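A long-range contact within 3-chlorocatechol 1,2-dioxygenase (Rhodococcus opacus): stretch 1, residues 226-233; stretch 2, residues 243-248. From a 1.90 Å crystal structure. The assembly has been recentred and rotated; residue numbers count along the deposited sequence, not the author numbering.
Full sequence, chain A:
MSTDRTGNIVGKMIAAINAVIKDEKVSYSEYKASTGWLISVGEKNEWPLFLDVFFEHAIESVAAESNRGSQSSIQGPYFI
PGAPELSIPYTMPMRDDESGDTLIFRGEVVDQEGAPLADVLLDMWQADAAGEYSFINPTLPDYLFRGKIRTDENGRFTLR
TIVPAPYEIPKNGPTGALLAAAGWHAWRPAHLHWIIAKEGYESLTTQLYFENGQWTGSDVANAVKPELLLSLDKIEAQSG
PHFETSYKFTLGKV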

ATOM      1  N   PRO A 226      -1.923 -21.153  19.955  1.00 18.63           N
ATOM      2  CA  PRO A 226      -2.209 -22.469  20.503  1.00 18.16           C
ATOM      3  C   PRO A 226      -3.231 -22.418  21.629  1.00 17.61           C
ATOM      4  O   PRO A 226      -3.909 -23.413  21.808  1.00 18.81           O
ATOM      5  CB  PRO A 226      -0.845 -22.967  21.013  1.00 18.34           C
ATOM      6  CG  PRO A 226       0.031 -21.738  21.158  1.00 19.28           C
ATOM      7  CD  PRO A 226      -0.514 -20.719  20.164  1.00 19.32           C
ATOM      8  N   GLU A 227      -3.304 -21.330  22.391  1.00 18.24           N
ATOM      9  CA  GLU A 227      -4.289 -21.216  23.478  1.00 18.77           C
ATOM     10  C   GLU A 227      -5.714 -21.148  22.970  1.00 18.83           C
ATOM     11  O   GLU A 227      -6.636 -21.335  23.756  1.00 18.07           O
ATOM     12  CB  GLU A 227      -4.042 -19.970  24.348  1.00 18.30           C
ATOM     13  CG  GLU A 227      -2.645 -19.900  24.964  1.00 19.50           C
ATOM     14  CD  GLU A 227      -1.562 -19.336  24.030  1.00 20.41           C
ATOM     15  OE1 GLU A 227      -0.363 -19.281  24.462  1.00 21.51           O
ATOM     16  OE2 GLU A 227      -1.866 -18.974  22.863  1.00 20.11           O
ATOM     17  N   LEU A 228      -5.879 -20.936  21.657  1.00 18.80           N
ATOM     18  CA  LEU A 228      -7.208 -20.669  21.054  1.00 17.48           C
ATOM     19  C   LEU A 228      -7.789 -21.869  20.263  1.00 17.78           C
ATOM     20  O   LEU A 228      -8.812 -21.755  19.588  1.00 18.09           O
ATOM     21  CB  LEU A 228      -7.087 -19.458  20.112  1.00 16.40           C
ATOM     22  CG  LEU A 228      -6.510 -18.182  20.790  1.00 17.32           C
ATOM     23  CD1 LEU A 228      -6.307 -17.080  19.761  1.00 17.76           C
ATOM     24  CD2 LEU A 228      -7.431 -17.737  21.963  1.00 17.89           C
ATOM     25  N   LEU A 229      -7.139 -23.010  20.371  1.00 18.01           N
ATOM     26  CA  LEU A 229      -7.635 -24.218  19.738  1.00 19.88           C
ATOM     27  C   LEU A 229      -8.600 -25.005  20.648  1.00 20.98           C
ATOM     28  O   LEU A 229      -8.252 -25.372  21.783  1.00 19.85           O
ATOM     29  CB  LEU A 229      -6.465 -25.076  19.251  1.00 20.44           C
ATOM     30  CG  LEU A 229      -5.600 -24.417  18.138  1.00 21.61           C
ATOM     31  CD1 LEU A 229      -4.214 -25.057  18.142  1.00 19.73           C
ATOM     32  CD2 LEU A 229      -6.289 -24.635  16.804  1.00 22.84           C
ATOM     33  N   LEU A 230      -9.815 -25.226  20.153  1.00 19.23           N
ATOM     34  CA  LEU A 230     -10.844 -25.903  20.932  1.00 21.05           C
ATOM     35  C   LEU A 230     -10.856 -27.381  20.600  1.00 22.18           C
ATOM     36  O   LEU A 230     -10.552 -27.754  19.465  1.00 22.25           O
ATOM     37  CB  LEU A 230     -12.224 -25.373  20.559  1.00 20.12           C
ATOM     38  CG  LEU A 230     -12.515 -23.886  20.794  1.00 21.74           C
ATOM     39  CD1 LEU A 230     -13.880 -23.531  20.194  1.00 23.28           C
ATOM     40  CD2 LEU A 230     -12.462 -23.515  22.277  1.00 22.22           C
ATOM     41  N   SER A 231     -11.213 -28.193  21.590  1.00 23.21           N
ATOM     42  CA  SER A 231     -11.511 -29.613  21.372  1.00 24.77           C
ATOM     43  C   SER A 231     -13.016 -29.807  21.336  1.00 24.60           C
ATOM     44  O   SER A 231     -13.749 -29.221  22.124  1.00 24.83           O
ATOM     45  CB  SER A 231     -10.903 -30.462  22.485  1.00 24.73           C
ATOM     46  OG  SER A 231     -11.449 -30.108  23.739  1.00 30.53           O
ATOM     47  N   LEU A 232     -13.463 -30.645  20.416  1.00 25.06           N
ATOM     48  CA  LEU A 232     -14.865 -30.955  20.205  1.00 25.99           C
ATOM     49  C   LEU A 232     -15.163 -32.375  20.700  1.00 27.16           C
ATOM     50  O   LEU A 232     -14.391 -33.317  20.394  1.00 25.70           O
ATOM     51  CB  LEU A 232     -15.128 -30.934  18.708  1.00 26.99           C
ATOM     52  CG  LEU A 232     -15.884 -29.780  18.052  1.00 30.72           C
ATOM     53  CD1 LEU A 232     -15.819 -28.486  18.864  1.00 31.35           C
ATOM     54  CD2 LEU A 232     -15.458 -29.613  16.587  1.00 32.78           C
ATOM     55  N   ASP A 233     -16.257 -32.525  21.446  1.00 26.51           N
ATOM     56  CA  ASP A 233     -16.768 -33.850  21.810  1.00 28.96           C
ATOM     57  C   ASP A 233     -18.012 -34.152  20.997  1.00 29.66           C
ATOM     58  O   ASP A 233     -18.926 -33.335  20.916  1.00 29.75           O
ATOM     59  CB  ASP A 233     -17.093 -33.915  23.303  1.00 29.42           C
ATOM     60  CG  ASP A 233     -15.844 -33.823  24.181  1.00 33.59           C
ATOM     61  OD1 ASP A 233     -14.746 -34.184  23.688  1.00 35.47           O
ATOM     62  OD2 ASP A 233     -15.864 -33.421  25.371  1.00 37.56           O
ATOM     63  N   PHE A 243     -21.918 -31.536  18.417  1.00 25.03           N
ATOM     64  CA  PHE A 243     -20.602 -31.338  18.990  1.00 23.57           C
ATOM     65  C   PHE A 243     -20.744 -30.400  20.143  1.00 23.46           C
ATOM     66  O   PHE A 243     -21.601 -29.507  20.102  1.00 23.47           O
ATOM     67  CB  PHE A 243     -19.652 -30.805  17.928  1.00 23.26           C
ATOM     68  CG  PHE A 243     -19.409 -31.811  16.835  1.00 25.95           C
ATOM     69  CD1 PHE A 243     -18.458 -32.808  17.004  1.00 27.55           C
ATOM     70  CD2 PHE A 243     -20.218 -31.833  15.706  1.00 31.28           C
ATOM     71  CE1 PHE A 243     -18.261 -33.797  15.998  1.00 32.48           C
ATOM     72  CE2 PHE A 243     -20.047 -32.819  14.708  1.00 34.28           C
ATOM     73  CZ  PHE A 243     -19.072 -33.791  14.855  1.00 32.60           C
ATOM     74  N   GLU A 244     -19.906 -30.602  21.140  1.00 22.79           N
ATOM     75  CA  GLU A 244     -19.866 -29.726  22.298  1.00 23.53           C
ATOM     76  C   GLU A 244     -18.430 -29.308  22.585  1.00 22.54           C
ATOM     77  O   GLU A 244     -17.477 -30.073  22.360  1.00 21.63           O
ATOM     78  CB  GLU A 244     -20.490 -30.456  23.478  1.00 24.00           C
ATOM     79  CG  GLU A 244     -20.333 -29.786  24.808  1.00 30.59           C
ATOM     80  CD  GLU A 244     -20.884 -30.690  25.907  1.00 36.94           C
ATOM     81  OE1 GLU A 244     -20.097 -31.070  26.811  1.00 42.16           O
ATOM     82  OE2 GLU A 244     -22.085 -31.052  25.832  1.00 38.47           O
ATOM     83  N   THR A 245     -18.277 -28.083  23.075  1.00 21.07           N
ATOM     84  CA  THR A 245     -16.955 -27.574  23.431  1.00 20.89           C
ATOM     85  C   THR A 245     -17.081 -26.577  24.595  1.00 20.39           C
ATOM     86  O   THR A 245     -18.164 -26.136  24.886  1.00 18.82           O
ATOM     87  CB  THR A 245     -16.281 -26.972  22.177  1.00 20.68           C
ATOM     88  OG1 THR A 245     -14.887 -26.747  22.454  1.00 22.27           O
ATOM     89  CG2 THR A 245     -16.825 -25.563  21.844  1.00 19.96           C
ATOM     90  N   SER A 246     -15.969 -26.274  25.270  1.00 20.80           N
ATOM     91  CA  SER A 246     -15.980 -25.456  26.480  1.00 21.79           C
ATOM     92  C   SER A 246     -14.787 -24.556  26.338  1.00 20.56           C
ATOM     93  O   SER A 246     -13.747 -24.969  25.796  1.00 20.91           O
ATOM     94  CB  SER A 246     -15.764 -26.306  27.744  1.00 21.40           C
ATOM     95  OG  SER A 246     -16.872 -27.166  27.939  1.00 30.57           O
ATOM     96  N   TYR A 247     -14.922 -23.336  26.822  1.00 20.07           N
ATOM     97  CA  TYR A 247     -13.789 -22.416  26.874  1.00 19.52           C
ATOM     98  C   TYR A 247     -13.925 -21.486  28.050  1.00 18.85           C
ATOM     99  O   TYR A 247     -15.025 -21.045  28.371  1.00 19.24           O
ATOM    100  CB  TYR A 247     -13.661 -21.565  25.595  1.00 18.79           C
ATOM    101  CG  TYR A 247     -12.332 -20.841  25.501  1.00 18.84           C
ATOM    102  CD1 TYR A 247     -11.157 -21.519  25.110  1.00 20.96           C
ATOM    103  CD2 TYR A 247     -12.249 -19.494  25.810  1.00 19.79           C
ATOM    104  CE1 TYR A 247      -9.910 -20.850  25.055  1.00 20.78           C
ATOM    105  CE2 TYR A 247     -11.061 -18.816  25.758  1.00 20.33           C
ATOM    106  CZ  TYR A 247      -9.883 -19.504  25.383  1.00 22.33           C
ATOM    107  OH  TYR A 247      -8.701 -18.802  25.318  1.00 22.44           O
ATOM    108  N   LYS A 248     -12.794 -21.149  28.652  1.00 18.15           N
ATOM    109  CA  LYS A 248     -12.790 -20.186  29.732  1.00 18.77           C
ATOM    110  C   LYS A 248     -11.985 -18.967  29.348  1.00 18.51           C
ATOM    111  O   LYS A 248     -10.762 -19.086  29.081  1.00 18.13           O
ATOM    112  CB  LYS A 248     -12.173 -20.796  31.008  1.00 20.50           C
ATOM    113  CG  LYS A 248     -12.015 -19.786  32.157  1.00 20.87           C
ATOM    114  CD  LYS A 248     -11.325 -20.382  33.431  1.00 27.87           C
ATOM    115  CE  LYS A 248      -9.776 -20.395  33.304  1.00 35.02           C
ATOM    116  NZ  LYS A 248      -9.073 -21.384  34.242  1.00 34.95           N
TER
HETATM  117  O   HOH W   1      -6.950 -20.110  26.513  1.00 33.98           O
HETATM  118  O   HOH W   2     -12.027 -26.663  24.087  1.00 28.64           O
HETATM  119  O   HOH W   3     -13.762 -28.748  25.169  1.00 32.33           O
HETATM  120  O   HOH W   4     -15.329 -30.688  24.365  1.00 39.78           O
HETATM  121  O   HOH W   5     -18.230 -33.113  26.662  1.00 48.37           O

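The contact is anchored at one end by a single antiparallel pair, Asp-233 with Glu-244, whose backbones exchange two hydrogen bonds. Asp-233 N donates to Glu-244 O at 2.9 Å, nearly straight at 174°, and Glu-244 N returns the bond to Asp-233 O, also at 2.9 Å. The same carbonyls take CA-H...O contacts from the flanking residues: Phe-243 CA lies 3.2 Å from Asp-233 O, and Leu-232 CA lies 3.5 Å from Glu-244 O.

Next to this pair, at Thr-245, a side chain takes over from the backbone. Thr-245 OG1 donates to Ser-231 O at 2.7 Å; with CA-to-CB directed toward stretch 1 and chi1 in the t well, the buried threonine presents a short side chain whose hydroxyl reaches the carbonyl.

Water molecules supplement these direct bonds along the contact. Water 2 accepts from Ser-231 N and donates to Thr-245 OG1 and Ser-246 O, so backbone groups that do not pair directly are still linked. Water 4 donates to both Ser-231 O and Glu-244 O. The acidic side chains of Asp-233 and Glu-244 share one face of the sheet, where water 5 donates to Asp-233 OD2 (2.7 Å) and Glu-244 OE1 (2.8 Å), bridging two like charges. At the far end, water 1 joins Glu-227 O to Tyr-247 OH.

Apolar side chains pack around this polar frame. Leu-230, buried and directed toward stretch 2, brings CD2 to 3.7 Å from Tyr-247 CD1, while the tyrosine's edge meets a carbonyl, with CE1 3.6 Å from Glu-227 O. An aromatic with a terminal hydroxyl suits this place: it packs against leucine yet reaches water. Leu-232 CG rests 3.9 Å from Phe-243 CB, and Leu-232 CD1 lies 3.7 Å from Thr-245 CB. Together the stretches bury 480 Å².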